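2-oxoglutarate (2OG) and Fe(II)-dependent oxygenase superfamily protein (Arabidopsis thaliana, PDB 6KWB) probably catalyses the irreversible oxidation of the auxin indole-3-acetic acid to inactive 2-oxoindole-3-acetic acid, using iron(II) and 2-oxoglutarate. Local coordinates at residues 50-55 against 151-156; 147-152 against 241-246; 173-178 against 207-212. One frame throughout, in Å; residues are numbered along the deposited sequence.

Contact 1 (50-55 against 151-156); sequences DLFQRP and INKYHF. With AKG (2-oxoglutaric acid), chain E.
Ile151 meets both Leu51 and Phe52, which lie on helix 38-52. Its CG1 sits between the backbone N and the carbonyl carbon (chi1 53°), which sends the ethyl arm toward the helix. CG1 lies 4.2 Å from Phe52 CE2, and CD1 goes on to Leu51 CD1 at 4.3 Å. The carbonyl O of Ile151 lies at the edge of the Phe52 ring, 3.6 Å from its CZ.

Asn152 gives only its backbone to the helix. Its CB points away, to the other side of the strand, where ND2 makes a weak hydrogen bond of 3.3 Å to O1 of 2-oxoglutarate. The amide is also held by Tyr81 OH at OD1 and by Ser240 OG at ND2, so its rotation is well defined.

Lys153 turns back to the helix and has the largest share of the contact on this strand, with Ile151 close behind. Its CB lies over the middle of one Phe52 face, 3.5 Å from the centroid of that ring and only 6° off the normal. This is a CH-pi contact. CG is anti to the backbone N (chi1 -176°) and the chain beyond is extended. The lysine therefore runs back alongside the phenylalanine in the opposite direction, and Lys153 CD reaches Phe52 CG at 3.9 Å. Tyr239 and Leu84 also touch the Phe52 side chain, from the strands flanking 147-155.

Tyr154 again points to the cosubstrate. Its OH is 2.8 Å from O4 of 2-oxoglutarate, though the place of that oxygen is less certain.

Strand 147-155 thus has two working sides. Ile151 and Lys153 pack against Leu51 and Phe52 of helix 38-52, while Asn152 and Tyr154 line the 2-oxoglutarate pocket, as expected for the jelly-roll core of an iron- and 2-oxoglutarate-dependent oxygenase.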
loop_
_atom_site.group_PDB
_atom_site.type_symbol
_atom_site.label_atom_id
_atom_site.label_comp_id
_atom_site.label_asym_id
_atom_site.label_seq_id
_atom_site.Cartn_x
_atom_site.Cartn_y
_atom_site.Cartn_z
ATOM N N ASP A 50 3.257 0.760 -19.353
ATOM C CA ASP A 50 4.205 1.229 -20.335
ATOM C C ASP A 50 5.624 1.269 -19.743
ATOM O O ASP A 50 6.613 0.971 -20.422
ATOM C CB ASP A 50 3.779 2.614 -20.843
ATOM C CG ASP A 50 4.608 3.081 -22.023
ATOM O OD1 ASP A 50 4.468 2.489 -23.119
ATOM O OD2 ASP A 50 5.428 3.999 -21.854
ATOM N N LEU A 51 5.723 1.639 -18.472
ATOM C CA LEU A 51 7.014 1.735 -17.800
ATOM C C LEU A 51 7.675 0.360 -17.729
ATOM O O LEU A 51 8.888 0.254 -17.881
ATOM C CB LEU A 51 6.849 2.317 -16.406
ATOM C CG LEU A 51 6.949 3.839 -16.316
ATOM C CD1 LEU A 51 7.048 4.269 -14.869
ATOM C CD2 LEU A 51 8.093 4.412 -17.149
ATOM N N PHE A 52 6.881 -0.698 -17.534
ATOM C CA PHE A 52 7.454 -2.043 -17.422
ATOM C C PHE A 52 8.000 -2.557 -18.758
ATOM O O PHE A 52 8.830 -3.469 -18.777
ATOM C CB PHE A 52 6.433 -3.040 -16.873
ATOM C CG PHE A 52 6.433 -3.124 -15.381
ATOM C CD1 PHE A 52 7.529 -3.625 -14.712
ATOM C CD2 PHE A 52 5.352 -2.686 -14.646
ATOM C CE1 PHE A 52 7.552 -3.683 -13.354
ATOM C CE2 PHE A 52 5.373 -2.746 -13.278
ATOM C CZ PHE A 52 6.475 -3.240 -12.640
ATOM N N GLN A 53 7.615 -1.910 -19.857
ATOM C CA GLN A 53 8.110 -2.280 -21.177
ATOM C C GLN A 53 9.251 -1.382 -21.609
ATOM O O GLN A 53 9.541 -1.253 -22.791
ATOM C CB GLN A 53 6.970 -2.235 -22.200
ATOM C CG GLN A 53 6.165 -3.512 -22.190
ATOM C CD GLN A 53 4.781 -3.325 -22.728
ATOM O OE1 GLN A 53 4.357 -2.200 -22.992
ATOM N NE2 GLN A 53 4.052 -4.427 -22.888
ATOM N N ARG A 54 9.911 -0.770 -20.639
ATOM C CA ARG A 54 11.114 -0.024 -20.939
ATOM C C ARG A 54 12.260 -1.026 -21.158
ATOM O O ARG A 54 12.180 -2.169 -20.718
ATOM C CB ARG A 54 11.459 0.924 -19.792
ATOM C CG ARG A 54 10.670 2.221 -19.796
ATOM C CD ARG A 54 10.987 3.094 -20.987
ATOM N NE ARG A 54 10.601 4.481 -20.755
ATOM C CZ ARG A 54 9.382 4.959 -20.972
ATOM N NH1 ARG A 54 9.120 6.240 -20.736
ATOM N NH2 ARG A 54 8.424 4.161 -21.403
ATOM N N PRO A 55 13.338 -0.605 -21.833
ATOM C CA PRO A 55 14.485 -1.511 -21.960
ATOM C C PRO A 55 14.989 -1.993 -20.618
ATOM O O PRO A 55 15.080 -1.211 -19.681
ATOM C CB PRO A 55 15.533 -0.644 -22.663
ATOM C CG PRO A 55 14.703 0.220 -23.526
ATOM C CD PRO A 55 13.456 0.547 -22.734
ATOM N N ILE A 151 5.520 -0.126 -7.860
ATOM C CA ILE A 151 4.590 -0.599 -8.874
ATOM C C ILE A 151 5.024 -1.998 -9.197
ATOM O O ILE A 151 6.210 -2.292 -9.182
ATOM C CB ILE A 151 4.594 0.285 -10.124
ATOM C CG1 ILE A 151 6.009 0.448 -10.651
ATOM C CG2 ILE A 151 4.094 1.639 -9.783
ATOM C CD1 ILE A 151 6.104 1.365 -11.855
ATOM N N ASN A 152 4.064 -2.873 -9.450
ATOM C CA ASN A 152 4.366 -4.290 -9.576
ATOM C C ASN A 152 3.767 -4.914 -10.819
ATOM O O ASN A 152 2.630 -4.621 -11.153
ATOM C CB ASN A 152 3.837 -5.027 -8.351
ATOM C CG ASN A 152 4.195 -4.328 -7.056
ATOM O OD1 ASN A 152 5.351 -4.361 -6.608
ATOM N ND2 ASN A 152 3.197 -3.678 -6.443
ATOM N N LYS A 153 4.519 -5.812 -11.460
ATOM C CA LYS A 153 4.051 -6.602 -12.605
ATOM C C LYS A 153 4.104 -8.097 -12.348
ATOM O O LYS A 153 5.185 -8.669 -12.237
ATOM C CB LYS A 153 4.880 -6.304 -13.841
ATOM C CG LYS A 153 4.390 -7.014 -15.083
ATOM C CD LYS A 153 5.303 -6.700 -16.271
ATOM C CE LYS A 153 4.955 -7.505 -17.502
ATOM N NZ LYS A 153 5.843 -7.052 -18.594
ATOM N N TYR A 154 2.942 -8.733 -12.278
ATOM C CA TYR A 154 2.884 -10.171 -12.060
ATOM C C TYR A 154 2.701 -10.957 -13.351
ATOM O O TYR A 154 1.764 -10.719 -14.106
ATOM C CB TYR A 154 1.746 -10.502 -11.113
ATOM C CG TYR A 154 1.936 -9.870 -9.781
ATOM C CD1 TYR A 154 2.667 -10.500 -8.781
ATOM C CD2 TYR A 154 1.444 -8.596 -9.538
ATOM C CE1 TYR A 154 2.854 -9.888 -7.547
ATOM C CE2 TYR A 154 1.636 -7.980 -8.330
ATOM C CZ TYR A 154 2.332 -8.624 -7.333
ATOM O OH TYR A 154 2.491 -7.975 -6.137
ATOM N N HIS A 155 3.607 -11.897 -13.587
ATOM C CA HIS A 155 3.538 -12.772 -14.749
ATOM C C HIS A 155 3.102 -14.192 -14.381
ATOM O O HIS A 155 3.927 -14.999 -13.957
ATOM C CB HIS A 155 4.893 -12.831 -15.451
ATOM C CG HIS A 155 4.867 -13.621 -16.722
ATOM N ND1 HIS A 155 4.420 -13.102 -17.919
ATOM C CD2 HIS A 155 5.208 -14.908 -16.976
ATOM C CE1 HIS A 155 4.502 -14.030 -18.857
ATOM N NE2 HIS A 155 4.977 -15.135 -18.310
ATOM N N PHE A 156 1.822 -14.508 -14.557
ATOM C CA PHE A 156 1.343 -15.861 -14.226
ATOM C C PHE A 156 1.202 -16.725 -15.481
ATOM O O PHE A 156 0.468 -16.362 -16.408
ATOM C CB PHE A 156 0.004 -15.803 -13.484
ATOM C CG PHE A 156 0.089 -15.136 -12.148
ATOM C CD1 PHE A 156 1.172 -15.363 -11.319
ATOM C CD2 PHE A 156 -0.908 -14.282 -11.720
ATOM C CE1 PHE A 156 1.264 -14.745 -10.086
ATOM C CE2 PHE A 156 -0.827 -13.666 -10.485
ATOM C CZ PHE A 156 0.264 -13.902 -9.665
HETATM C C1 AKG E . 2.613 -5.006 -2.227
HETATM O O1 AKG E . 3.154 -4.358 -3.168
HETATM O O2 AKG E . 3.088 -4.982 -1.054
HETATM C C2 AKG E . 1.379 -5.837 -2.500
HETATM O O5 AKG E . 0.961 -6.574 -1.607
HETATM C C3 AKG E . 0.722 -5.721 -3.878
HETATM C C4 AKG E . -0.606 -6.467 -3.977
HETATM C C5 AKG E . -0.912 -6.812 -5.425
HETATM O O3 AKG E . -2.071 -7.181 -5.798
HETATM O O4 AKG E . 0.022 -6.735 -6.267
#

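Contact 2 (147-152 against 241-246). With AKG (2-oxoglutaric acid), chain E.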
loop_
_atom_site.group_PDB
_atom_site.type_symbol
_atom_site.label_atom_id
_atom_site.label_comp_id
_atom_site.label_asym_id
_atom_site.label_seq_id
_atom_site.Cartn_x
_atom_site.Cartn_y
_atom_site.Cartn_z
ATOM N N SER A 147 7.240 8.044 2.751
ATOM C CA SER A 147 6.477 7.063 2.012
ATOM C C SER A 147 7.333 6.443 0.934
ATOM O O SER A 147 8.373 6.986 0.569
ATOM C CB SER A 147 5.230 7.656 1.382
ATOM O OG SER A 147 4.189 7.695 2.330
ATOM N N GLN A 148 6.913 5.265 0.486
ATOM C CA GLN A 148 7.611 4.527 -0.539
ATOM C C GLN A 148 6.591 4.158 -1.589
ATOM O O GLN A 148 5.484 3.765 -1.253
ATOM C CB GLN A 148 8.274 3.266 0.012
ATOM C CG GLN A 148 9.247 2.600 -0.954
ATOM C CD GLN A 148 9.723 1.250 -0.419
ATOM O OE1 GLN A 148 9.863 1.075 0.784
ATOM N NE2 GLN A 148 9.939 0.285 -1.311
ATOM N N PHE A 149 6.972 4.305 -2.855
ATOM C CA PHE A 149 6.131 3.987 -3.988
ATOM C C PHE A 149 6.652 2.711 -4.636
ATOM O O PHE A 149 7.865 2.522 -4.777
ATOM C CB PHE A 149 6.161 5.155 -4.954
ATOM C CG PHE A 149 5.308 4.978 -6.154
ATOM C CD1 PHE A 149 3.934 5.074 -6.064
ATOM C CD2 PHE A 149 5.892 4.730 -7.395
ATOM C CE1 PHE A 149 3.142 4.914 -7.204
ATOM C CE2 PHE A 149 5.127 4.573 -8.523
ATOM C CZ PHE A 149 3.741 4.663 -8.435
ATOM N N ARG A 150 5.752 1.829 -5.035
ATOM C CA ARG A 150 6.188 0.598 -5.652
ATOM C C ARG A 150 5.120 0.079 -6.604
ATOM O O ARG A 150 3.973 -0.144 -6.218
ATOM C CB ARG A 150 6.544 -0.443 -4.580
ATOM C CG ARG A 150 6.684 -1.861 -5.121
ATOM C CD ARG A 150 7.801 -2.708 -4.465
ATOM N NE ARG A 150 9.102 -2.285 -4.958
ATOM C CZ ARG A 150 10.099 -3.100 -5.302
ATOM N NH1 ARG A 150 9.966 -4.415 -5.225
ATOM N NH2 ARG A 150 11.239 -2.581 -5.737
ATOM N N ILE A 151 5.520 -0.126 -7.860
ATOM C CA ILE A 151 4.590 -0.599 -8.874
ATOM C C ILE A 151 5.024 -1.998 -9.197
ATOM O O ILE A 151 6.210 -2.292 -9.182
ATOM C CB ILE A 151 4.594 0.285 -10.124
ATOM C CG1 ILE A 151 6.009 0.448 -10.651
ATOM C CG2 ILE A 151 4.094 1.639 -9.783
ATOM C CD1 ILE A 151 6.104 1.365 -11.855
ATOM N N ASN A 152 4.064 -2.873 -9.450
ATOM C CA ASN A 152 4.366 -4.290 -9.576
ATOM C C ASN A 152 3.767 -4.914 -10.819
ATOM O O ASN A 152 2.630 -4.621 -11.153
ATOM C CB ASN A 152 3.837 -5.027 -8.351
ATOM C CG ASN A 152 4.195 -4.328 -7.056
ATOM O OD1 ASN A 152 5.351 -4.361 -6.608
ATOM N ND2 ASN A 152 3.197 -3.678 -6.443
ATOM N N ILE A 241 -0.470 -1.090 -8.057
ATOM C CA ILE A 241 0.299 0.042 -7.597
ATOM C C ILE A 241 0.152 0.187 -6.104
ATOM O O ILE A 241 -0.969 0.260 -5.621
ATOM C CB ILE A 241 -0.170 1.346 -8.275
ATOM C CG1 ILE A 241 -0.255 1.171 -9.790
ATOM C CG2 ILE A 241 0.713 2.481 -7.875
ATOM C CD1 ILE A 241 -1.308 2.106 -10.483
ATOM N N ALA A 242 1.268 0.278 -5.381
ATOM C CA ALA A 242 1.227 0.364 -3.917
ATOM C C ALA A 242 2.013 1.555 -3.383
ATOM O O ALA A 242 3.135 1.802 -3.807
ATOM C CB ALA A 242 1.764 -0.906 -3.297
ATOM N N SER A 243 1.418 2.269 -2.425
ATOM C CA SER A 243 2.093 3.367 -1.765
ATOM C C SER A 243 2.114 3.094 -0.299
ATOM O O SER A 243 1.073 2.927 0.316
ATOM C CB SER A 243 1.416 4.699 -2.047
ATOM O OG SER A 243 1.297 4.893 -3.445
ATOM N N PHE A 244 3.313 3.043 0.254
ATOM C CA PHE A 244 3.505 2.668 1.635
ATOM C C PHE A 244 3.825 3.885 2.488
ATOM O O PHE A 244 4.798 4.589 2.221
ATOM C CB PHE A 244 4.658 1.658 1.780
ATOM C CG PHE A 244 4.542 0.420 0.916
ATOM C CD1 PHE A 244 3.729 -0.643 1.301
ATOM C CD2 PHE A 244 5.313 0.269 -0.227
ATOM C CE1 PHE A 244 3.635 -1.797 0.540
ATOM C CE2 PHE A 244 5.223 -0.897 -0.997
ATOM C CZ PHE A 244 4.379 -1.920 -0.613
ATOM N N LEU A 245 3.009 4.147 3.506
ATOM C CA LEU A 245 3.424 5.082 4.549
ATOM C C LEU A 245 4.276 4.285 5.515
ATOM O O LEU A 245 3.793 3.317 6.069
ATOM C CB LEU A 245 2.246 5.694 5.299
ATOM C CG LEU A 245 2.640 6.658 6.425
ATOM C CD1 LEU A 245 3.353 7.897 5.896
ATOM C CD2 LEU A 245 1.447 7.050 7.258
ATOM N N LEU A 246 5.550 4.625 5.653
ATOM C CA LEU A 246 6.445 3.861 6.520
ATOM C C LEU A 246 6.497 4.433 7.924
ATOM O O LEU A 246 5.953 5.489 8.201
ATOM C CB LEU A 246 7.852 3.830 5.935
ATOM C CG LEU A 246 7.913 3.472 4.454
ATOM C CD1 LEU A 246 9.288 3.724 3.851
ATOM C CD2 LEU A 246 7.472 2.033 4.266
HETATM C C1 AKG E . 2.613 -5.006 -2.227
HETATM O O1 AKG E . 3.154 -4.358 -3.168
HETATM O O2 AKG E . 3.088 -4.982 -1.054
HETATM C C2 AKG E . 1.379 -5.837 -2.500
HETATM O O5 AKG E . 0.961 -6.574 -1.607
HETATM C C3 AKG E . 0.722 -5.721 -3.878
HETATM C C4 AKG E . -0.606 -6.467 -3.977
HETATM C C5 AKG E . -0.912 -6.812 -5.425
HETATM O O3 AKG E . -2.071 -7.181 -5.798
HETATM O O4 AKG E . 0.022 -6.735 -6.267
#
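Residues 147-152 and 241-246 are neighbouring antiparallel strands in the large mixed sheet, with 147-155 next to the outer strand 81-87 and 237-245 next to 175-179. They are paired from Ser147-Leu245 to Ile151-Ile241. The strand directions differ by 165°. Gln148-Phe244 and Arg150-Ala242 are the hydrogen-bonded pairs. Each has two backbone bonds; Phe244 N to Gln148 O is 2.7 Å and nearly straight at 177°, and Arg150 N to Ala242 O is 2.9 Å. Ser147 OG adds a weak bond to Phe244 O.

One face is largely apolar. Phe149 CE1 packs on Ile241 CG2 at 3.5 Å, and Ile151 CG2 touches the same methyl at 4.0 Å. Ser243 OG lies at the edge of the Phe149 ring. Tyr115 and Ile119 of helix 106-133 cover this face.

Gln148, Arg150, Ala242 and Phe244 point to the other face. CG of Phe244 is anti to its carbonyl carbon (chi1 -54°), so the ring leans back toward the start of its strand. Its CE2 rests on Arg150 CB at 3.8 Å. The neighbouring CZ of Phe244 turns the ring edge to 2-oxoglutarate, 3.4 Å from its O2. Ala242 CB is 3.7 Å from O1 of the same carboxylate.

This strand pair belongs to the double-stranded beta-helix (jelly-roll) core of 2-oxoglutarate oxygenases, and its Phe244 face lines the cosubstrate pocket.

Contact 3 (173-178 against 207-212). With AKG (2-oxoglutaric acid), chain E.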
loop_
_atom_site.group_PDB
_atom_site.type_symbol
_atom_site.label_atom_id
_atom_site.label_comp_id
_atom_site.label_asym_id
_atom_site.label_seq_id
_atom_site.Cartn_x
_atom_site.Cartn_y
_atom_site.Cartn_z
ATOM N N GLY A 173 5.543 -1.447 6.929
ATOM C CA GLY A 173 5.275 -0.059 7.250
ATOM C C GLY A 173 4.044 0.149 8.092
ATOM O O GLY A 173 3.543 -0.769 8.727
ATOM N N PHE A 174 3.539 1.372 8.086
ATOM C CA PHE A 174 2.393 1.686 8.923
ATOM C C PHE A 174 1.146 1.332 8.150
ATOM O O PHE A 174 0.334 0.493 8.573
ATOM C CB PHE A 174 2.403 3.169 9.306
ATOM C CG PHE A 174 1.305 3.565 10.252
ATOM C CD1 PHE A 174 0.139 4.138 9.781
ATOM C CD2 PHE A 174 1.462 3.406 11.612
ATOM C CE1 PHE A 174 -0.862 4.516 10.654
ATOM C CE2 PHE A 174 0.469 3.773 12.487
ATOM C CZ PHE A 174 -0.705 4.322 12.016
ATOM N N LEU A 175 1.060 1.930 6.966
ATOM C CA LEU A 175 -0.156 1.930 6.184
ATOM C C LEU A 175 0.126 1.730 4.701
ATOM O O LEU A 175 1.040 2.338 4.166
ATOM C CB LEU A 175 -0.869 3.260 6.424
ATOM C CG LEU A 175 -2.209 3.636 5.827
ATOM C CD1 LEU A 175 -2.756 4.754 6.707
ATOM C CD2 LEU A 175 -1.977 4.150 4.433
ATOM N N THR A 176 -0.676 0.925 4.029
ATOM C CA THR A 176 -0.497 0.736 2.597
ATOM C C THR A 176 -1.776 1.050 1.833
ATOM O O THR A 176 -2.859 0.606 2.220
ATOM C CB THR A 176 -0.091 -0.713 2.241
ATOM O OG1 THR A 176 1.116 -1.057 2.918
ATOM C CG2 THR A 176 0.097 -0.871 0.710
ATOM N N ILE A 177 -1.638 1.801 0.748
ATOM C CA ILE A 177 -2.727 2.050 -0.181
ATOM C C ILE A 177 -2.445 1.292 -1.480
ATOM O O ILE A 177 -1.428 1.491 -2.136
ATOM C CB ILE A 177 -2.877 3.557 -0.464
ATOM C CG1 ILE A 177 -3.087 4.311 0.855
ATOM C CG2 ILE A 177 -3.993 3.816 -1.505
ATOM C CD1 ILE A 177 -3.210 5.786 0.699
ATOM N N LEU A 178 -3.351 0.416 -1.850
ATOM C CA LEU A 178 -3.100 -0.457 -2.976
ATOM C C LEU A 178 -4.083 -0.169 -4.071
ATOM O O LEU A 178 -5.287 -0.165 -3.853
ATOM C CB LEU A 178 -3.191 -1.921 -2.554
ATOM C CG LEU A 178 -3.089 -2.930 -3.681
ATOM C CD1 LEU A 178 -1.649 -2.983 -4.176
ATOM C CD2 LEU A 178 -3.566 -4.291 -3.207
ATOM N N LEU A 207 -9.994 1.829 -3.635
ATOM C CA LEU A 207 -8.603 1.618 -3.238
ATOM C C LEU A 207 -8.581 0.704 -2.006
ATOM O O LEU A 207 -9.447 0.802 -1.117
ATOM C CB LEU A 207 -7.921 2.948 -2.935
ATOM C CG LEU A 207 -7.699 3.795 -4.192
ATOM C CD1 LEU A 207 -7.220 5.208 -3.862
ATOM C CD2 LEU A 207 -6.777 3.087 -5.165
ATOM N N ALA A 208 -7.596 -0.179 -1.942
ATOM C CA ALA A 208 -7.471 -1.099 -0.808
ATOM C C ALA A 208 -6.462 -0.558 0.191
ATOM O O ALA A 208 -5.400 -0.054 -0.192
ATOM C CB ALA A 208 -7.072 -2.447 -1.273
ATOM N N ILE A 209 -6.814 -0.626 1.468
ATOM C CA ILE A 209 -5.946 -0.128 2.515
ATOM C C ILE A 209 -5.588 -1.242 3.449
ATOM O O ILE A 209 -6.468 -1.975 3.863
ATOM C CB ILE A 209 -6.638 0.986 3.323
ATOM C CG1 ILE A 209 -7.225 2.040 2.370
ATOM C CG2 ILE A 209 -5.700 1.556 4.400
ATOM C CD1 ILE A 209 -6.224 2.782 1.589
ATOM N N ASN A 210 -4.315 -1.410 3.783
ATOM C CA ASN A 210 -4.019 -2.339 4.868
ATOM C C ASN A 210 -2.954 -1.783 5.772
ATOM O O ASN A 210 -2.180 -0.880 5.403
ATOM C CB ASN A 210 -3.645 -3.738 4.390
ATOM C CG ASN A 210 -2.524 -3.725 3.442
ATOM O OD1 ASN A 210 -1.397 -3.387 3.803
ATOM N ND2 ASN A 210 -2.810 -4.075 2.204
ATOM N N LEU A 211 -2.917 -2.368 6.959
ATOM C CA LEU A 211 -2.067 -1.888 8.012
ATOM C C LEU A 211 -0.864 -2.788 8.084
ATOM O O LEU A 211 -0.990 -3.973 7.861
ATOM C CB LEU A 211 -2.846 -1.880 9.333
ATOM C CG LEU A 211 -3.881 -0.773 9.547
ATOM C CD1 LEU A 211 -3.261 0.621 9.424
ATOM C CD2 LEU A 211 -5.036 -0.902 8.581
ATOM N N GLY A 212 0.305 -2.224 8.362
ATOM C CA GLY A 212 1.501 -3.031 8.494
ATOM C C GLY A 212 2.052 -3.074 9.907
ATOM O O GLY A 212 1.462 -2.525 10.867
HETATM C C1 AKG E . 2.613 -5.006 -2.227
HETATM O O1 AKG E . 3.154 -4.358 -3.168
HETATM O O2 AKG E . 3.088 -4.982 -1.054
HETATM C C2 AKG E . 1.379 -5.837 -2.500
HETATM O O5 AKG E . 0.961 -6.574 -1.607
HETATM C C3 AKG E . 0.722 -5.721 -3.878
HETATM C C4 AKG E . -0.606 -6.467 -3.977
HETATM C C5 AKG E . -0.912 -6.812 -5.425
HETATM O O3 AKG E . -2.071 -7.181 -5.798
HETATM O O4 AKG E . 0.022 -6.735 -6.267
#
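Thr176 with Asn210 and Leu178 with Ala208 are the hydrogen-bonded pairs of two antiparallel strands. Each has two backbone bonds. Thr176 N to Asn210 O is 2.7 Å, and Ala208 N to Leu178 O is 3.0 Å. A fifth bond, Gly212 N to Phe174 O at 2.7 Å, extends the pairing past the strand ends. It is straight at the hydrogen (174°), but the donor stands above the carbonyl plane.

CA-H...O contacts fill in between these bonds. Thr176 O receives Ile209 CA at 3.2 Å, and Ala208 O receives Ile177 CA.

Apolar packing lies on the face of Leu175, Ile177, Ile209 and Leu211. Ile177 and Ile209 lie side by side and point the same way, with Ile177 CG1 and Ile209 CD1 at 3.6 Å. Leu175 CG touches Ile209 CG2 more loosely.

The opposite face holds Thr176, Leu178, Ala208 and Asn210 and looks into the active site. Thr176 OG1 is hydrogen-bonded to Asp171, a metal ligand, and so acts in its second shell. Leu178 CG is anti to the backbone N (chi1 174°), which brings CD1 to C3 of 2-oxoglutarate at 3.6 Å. CB of the same leucine rests on Ala208 CB at 4.1 Å. Replacing Leu178 with an alanine removes the CD1 contact with C3 and would probably leave the methylene chain of the cosubstrate less firmly packed on this side.

On one flank strand 237-245 pairs with 175-179, where Phe174 and Leu175 both face Leu245 in a classic beta bulge. On the other, strand 28-32 lies beside 207-211. Helix 106-133 covers the isoleucine face through Ala123 and Leu126, and helix 213-218 follows directly after Gly212, its N-cap.

All three contacts are buried and reach the same mixed sheet. The centre of contact 1 is about 18 Å from that of the chain, and contacts 2 and 3 lie nearer it. Contacts 1 and 2 share Ile151 and Asn152 on strand 147-155. Contacts 2 and 3 join, because strands 237-245 and 175-179 are neighbours and Leu245 probably hydrogen-bonds to Leu175 and Phe174. Their chemistry differs with place. The central two pair strands by backbone; contact 1 packs side chains of helix 38-52 on a strand's side chains and backbone, without hydrogen bonds. 2-Oxoglutarate meets Asn152 in contacts 1 and 2 and Tyr154 in contact 1; contact 2 adds a ring edge and a methyl, contact 3 a leucine.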